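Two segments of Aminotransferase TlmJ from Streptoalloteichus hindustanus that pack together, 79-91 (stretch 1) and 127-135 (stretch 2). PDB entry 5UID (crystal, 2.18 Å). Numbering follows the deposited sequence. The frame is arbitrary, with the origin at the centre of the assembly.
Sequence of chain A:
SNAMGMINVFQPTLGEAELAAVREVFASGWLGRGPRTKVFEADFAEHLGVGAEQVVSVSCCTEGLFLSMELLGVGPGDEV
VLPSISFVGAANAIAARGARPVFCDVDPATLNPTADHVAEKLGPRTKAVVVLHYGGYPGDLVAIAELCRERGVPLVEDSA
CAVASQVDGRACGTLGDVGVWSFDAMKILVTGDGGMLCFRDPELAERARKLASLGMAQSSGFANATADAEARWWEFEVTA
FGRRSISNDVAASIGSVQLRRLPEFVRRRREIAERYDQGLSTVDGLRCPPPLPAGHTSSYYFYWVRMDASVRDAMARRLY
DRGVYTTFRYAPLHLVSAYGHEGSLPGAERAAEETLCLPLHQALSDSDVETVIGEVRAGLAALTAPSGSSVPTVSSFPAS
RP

Stretch 1 79-91: EVVLPSISFVGAA
Stretch 2 127-135: KAVVVLHYG

Residues 79-83 form a strand that runs parallel to the strand containing Ala128 to Val131, the two axes 4.7 Å apart at closest approach and inclined by 15°. In register, Val80 CA lies 4.9 Å from Ala128 CA, Val81 CA 4.8 Å from Val129 CA, and Leu82 CA 4.9 Å from Val130 CA. Backbone torsions are extended, with phi/psi of -128/125 at Val80, -89/135 at Val81, -129/131 at Val129 and -116/130 at Val130; Lys127, at -111/-10, departs from this pattern.

Three backbone hydrogen bonds stitch the strands together. Lys127 N donates to Glu79 O (2.8 Å, 165°), Val81 N to Ala128 O (3.1 Å, 151°), and Val130 N to Val81 O (2.9 Å, 165°). Val81 thus uses both its amide and its carbonyl, bracketing Val129 in the manner of a parallel bridge. CA-H...O contacts supplement these bonds: Val80 CA lies 3.4 Å from Ala128 O, Val129 CA 3.3 Å from Val81 O, and Leu82 CA 3.3 Å from Val130 O. Proline has no amide hydrogen to offer, and at Pro83 (phi/psi -64/149, C-gamma endo) the ring instead brings Pro83 CD to 3.1 Å from Val130 O.

Val80 and Ala128 direct their side chains to one face of the sheet, Val81 and Val129 to the other. All three valines Val80, Val81 and Val130 adopt chi1 near 180° (t), as does Val129 at 174°, the rotamer commonly favoured by valine in strands. In Val80 it places CG1 4.0 Å from Ala128 CB and 3.9 Å from Val130 CG2, so that one methyl touches two neighbours on the opposing strand. On the other face, Val81 CB meets Val129 CG2 at 4.2 Å. Val130 has the largest area covered by the other segment: besides Val80, it approaches Leu82 (CB to CB, 4.1 Å), while its CG1 reaches Ala90 CB at 4.4 Å. Leu82 has chi1 71° (p) and chi2 171° (t); Val131 differs from the neighbouring strand valines Val80, Val81, Val129 and Val130, with chi1 75° (p).

Beyond Pro83 the first segment turns. Ser84 has phi/psi -56/-32 and Ile85 -87/78; a weak hydrogen bond from Ser86 N to Ser84 O (3.0 Å) spans the turn. Ser86, chi1 -66° (m), folds its hydroxyl back to donate to Pro83 O, with Ser86 OG 2.6 Å from that oxygen. Phe87 (chi1 180°, t; chi2 68°) occupies the N-cap position, and its carbonyl O accepts from Ala90 N at 3.0 Å as the helix begins at Val88.

Leu132 fills the space beside this turn. Its CB points toward the first segment, and chi1 51° (p) with chi2 78° (p) carries Leu132 CD2 to 3.6 Å from Ile85 O and 3.8 Å from Ser86 CA, a van der Waals contact of the methyl with the backbone of the turn. Ile85 (m, m; -52°, -56°) sets CG2 4.0 Å from Tyr134 CE1, approaching the ring obliquely. Tyr134, chi1 -173° (t) and chi2 87°, has its hydroxyl hydrogen-bonded elsewhere in the structure.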

# COMPACT_ATOMS: atom_id res chain seq x y z
N GLU A 79 16.28 -11.91 -17.42
CA GLU A 79 15.91 -10.72 -18.17
C GLU A 79 14.40 -10.69 -18.36
O GLU A 79 13.77 -11.73 -18.53
CB GLU A 79 16.61 -10.67 -19.53
CG GLU A 79 18.12 -10.51 -19.44
CD GLU A 79 18.78 -10.50 -20.80
OE1 GLU A 79 18.18 -11.02 -21.76
OE2 GLU A 79 19.91 -9.96 -20.91
N VAL A 80 13.83 -9.48 -18.33
CA VAL A 80 12.41 -9.28 -18.58
C VAL A 80 12.26 -8.21 -19.65
O VAL A 80 12.79 -7.11 -19.51
CB VAL A 80 11.65 -8.89 -17.31
CG1 VAL A 80 10.17 -8.68 -17.62
CG2 VAL A 80 11.82 -9.95 -16.23
N VAL A 81 11.55 -8.54 -20.72
CA VAL A 81 11.33 -7.62 -21.83
C VAL A 81 10.08 -6.80 -21.55
O VAL A 81 9.05 -7.33 -21.14
CB VAL A 81 11.21 -8.38 -23.16
CG1 VAL A 81 10.96 -7.41 -24.30
CG2 VAL A 81 12.47 -9.20 -23.43
N LEU A 82 10.18 -5.49 -21.78
CA LEU A 82 9.07 -4.57 -21.65
C LEU A 82 9.35 -3.38 -22.56
O LEU A 82 10.52 -3.05 -22.78
CB LEU A 82 8.86 -4.11 -20.20
CG LEU A 82 9.85 -3.16 -19.52
CD1 LEU A 82 9.28 -2.69 -18.18
CD2 LEU A 82 11.22 -3.80 -19.32
N PRO A 83 8.32 -2.74 -23.11
CA PRO A 83 8.57 -1.58 -23.96
C PRO A 83 9.18 -0.44 -23.17
O PRO A 83 8.94 -0.29 -21.97
CB PRO A 83 7.17 -1.21 -24.49
CG PRO A 83 6.23 -1.80 -23.49
CD PRO A 83 6.89 -3.07 -23.02
N SER A 84 10.01 0.36 -23.85
CA SER A 84 10.55 1.56 -23.23
C SER A 84 9.44 2.47 -22.72
O SER A 84 9.62 3.16 -21.71
CB SER A 84 11.45 2.31 -24.22
OG SER A 84 12.03 3.45 -23.62
N ILE A 85 8.30 2.46 -23.39
CA ILE A 85 7.13 3.23 -22.94
C ILE A 85 6.39 2.33 -21.97
O ILE A 85 5.38 1.69 -22.28
CB ILE A 85 6.26 3.70 -24.11
CG1 ILE A 85 7.11 4.42 -25.16
CG2 ILE A 85 5.14 4.61 -23.61
CD1 ILE A 85 7.91 5.58 -24.60
N SER A 86 6.91 2.26 -20.74
CA SER A 86 6.28 1.51 -19.67
C SER A 86 6.30 2.35 -18.40
O SER A 86 7.08 3.30 -18.28
CB SER A 86 6.97 0.16 -19.42
OG SER A 86 6.81 -0.71 -20.52
N PHE A 87 5.43 1.99 -17.46
CA PHE A 87 5.42 2.66 -16.17
C PHE A 87 6.69 2.33 -15.40
O PHE A 87 7.19 1.20 -15.45
CB PHE A 87 4.18 2.24 -15.37
CG PHE A 87 4.09 2.89 -14.02
CD1 PHE A 87 3.85 4.25 -13.91
CD2 PHE A 87 4.23 2.14 -12.87
CE1 PHE A 87 3.76 4.85 -12.67
CE2 PHE A 87 4.14 2.74 -11.62
CZ PHE A 87 3.91 4.10 -11.53
N VAL A 88 7.21 3.33 -14.68
CA VAL A 88 8.49 3.17 -13.98
C VAL A 88 8.43 2.04 -12.97
O VAL A 88 9.42 1.34 -12.74
CB VAL A 88 8.91 4.50 -13.33
CG1 VAL A 88 7.85 4.97 -12.33
CG2 VAL A 88 10.27 4.37 -12.66
N GLY A 89 7.26 1.81 -12.36
CA GLY A 89 7.13 0.75 -11.38
C GLY A 89 7.29 -0.64 -11.97
O GLY A 89 7.70 -1.57 -11.27
N ALA A 90 6.98 -0.79 -13.26
CA ALA A 90 7.17 -2.09 -13.91
C ALA A 90 8.65 -2.42 -14.04
O ALA A 90 9.06 -3.56 -13.80
CB ALA A 90 6.50 -2.09 -15.28
N ALA A 91 9.47 -1.43 -14.42
CA ALA A 91 10.90 -1.67 -14.53
C ALA A 91 11.53 -1.83 -13.15
O ALA A 91 12.45 -2.63 -12.97
CB ALA A 91 11.57 -0.54 -15.30
N LYS A 127 12.76 -14.28 -18.85
CA LYS A 127 11.87 -15.02 -17.96
C LYS A 127 10.45 -14.47 -17.93
O LYS A 127 9.57 -15.13 -17.36
CB LYS A 127 12.44 -15.04 -16.54
CG LYS A 127 13.78 -15.75 -16.42
CD LYS A 127 13.69 -17.20 -16.86
CE LYS A 127 15.04 -17.90 -16.71
NZ LYS A 127 14.96 -19.34 -17.06
N ALA A 128 10.21 -13.30 -18.50
CA ALA A 128 8.87 -12.73 -18.53
C ALA A 128 8.84 -11.60 -19.55
O ALA A 128 9.88 -11.06 -19.94
CB ALA A 128 8.44 -12.22 -17.15
N VAL A 129 7.63 -11.25 -19.97
CA VAL A 129 7.38 -10.10 -20.82
C VAL A 129 6.27 -9.28 -20.18
O VAL A 129 5.24 -9.84 -19.78
CB VAL A 129 7.00 -10.51 -22.25
CG1 VAL A 129 6.60 -9.29 -23.07
CG2 VAL A 129 8.15 -11.24 -22.93
N VAL A 130 6.49 -7.98 -20.05
CA VAL A 130 5.50 -7.06 -19.50
C VAL A 130 5.10 -6.08 -20.59
O VAL A 130 5.97 -5.49 -21.25
CB VAL A 130 6.03 -6.31 -18.26
CG1 VAL A 130 4.96 -5.39 -17.69
CG2 VAL A 130 6.50 -7.30 -17.21
N VAL A 131 3.80 -5.91 -20.79
CA VAL A 131 3.28 -4.98 -21.78
C VAL A 131 2.11 -4.23 -21.17
O VAL A 131 1.44 -4.71 -20.25
CB VAL A 131 2.86 -5.72 -23.08
CG1 VAL A 131 1.55 -6.47 -22.88
CG2 VAL A 131 2.78 -4.76 -24.25
N LEU A 132 1.88 -3.02 -21.66
CA LEU A 132 0.68 -2.25 -21.34
C LEU A 132 -0.14 -2.04 -22.60
O LEU A 132 0.23 -2.49 -23.69
CB LEU A 132 1.04 -0.92 -20.66
CG LEU A 132 2.06 0.04 -21.26
CD1 LEU A 132 1.47 0.86 -22.41
CD2 LEU A 132 2.60 0.96 -20.18
N HIS A 133 -1.27 -1.36 -22.45
CA HIS A 133 -2.20 -1.09 -23.54
C HIS A 133 -2.32 0.43 -23.64
O HIS A 133 -3.23 1.02 -23.05
CB HIS A 133 -3.55 -1.76 -23.28
CG HIS A 133 -3.44 -3.13 -22.69
ND1 HIS A 133 -3.51 -3.36 -21.33
CD2 HIS A 133 -3.26 -4.34 -23.27
CE1 HIS A 133 -3.38 -4.65 -21.10
NE2 HIS A 133 -3.23 -5.27 -22.26
N TYR A 134 -1.41 1.05 -24.40
CA TYR A 134 -1.23 2.49 -24.32
C TYR A 134 -2.52 3.24 -24.60
O TYR A 134 -3.15 3.05 -25.64
CB TYR A 134 -0.14 2.95 -25.30
CG TYR A 134 0.19 4.41 -25.10
CD1 TYR A 134 1.14 4.81 -24.16
CD2 TYR A 134 -0.47 5.40 -25.82
CE1 TYR A 134 1.43 6.15 -23.97
CE2 TYR A 134 -0.18 6.74 -25.63
CZ TYR A 134 0.77 7.10 -24.70
OH TYR A 134 1.06 8.44 -24.51
N GLY A 135 -2.91 4.08 -23.65
CA GLY A 135 -4.10 4.90 -23.77
C GLY A 135 -5.41 4.14 -23.73
O GLY A 135 -6.47 4.77 -23.88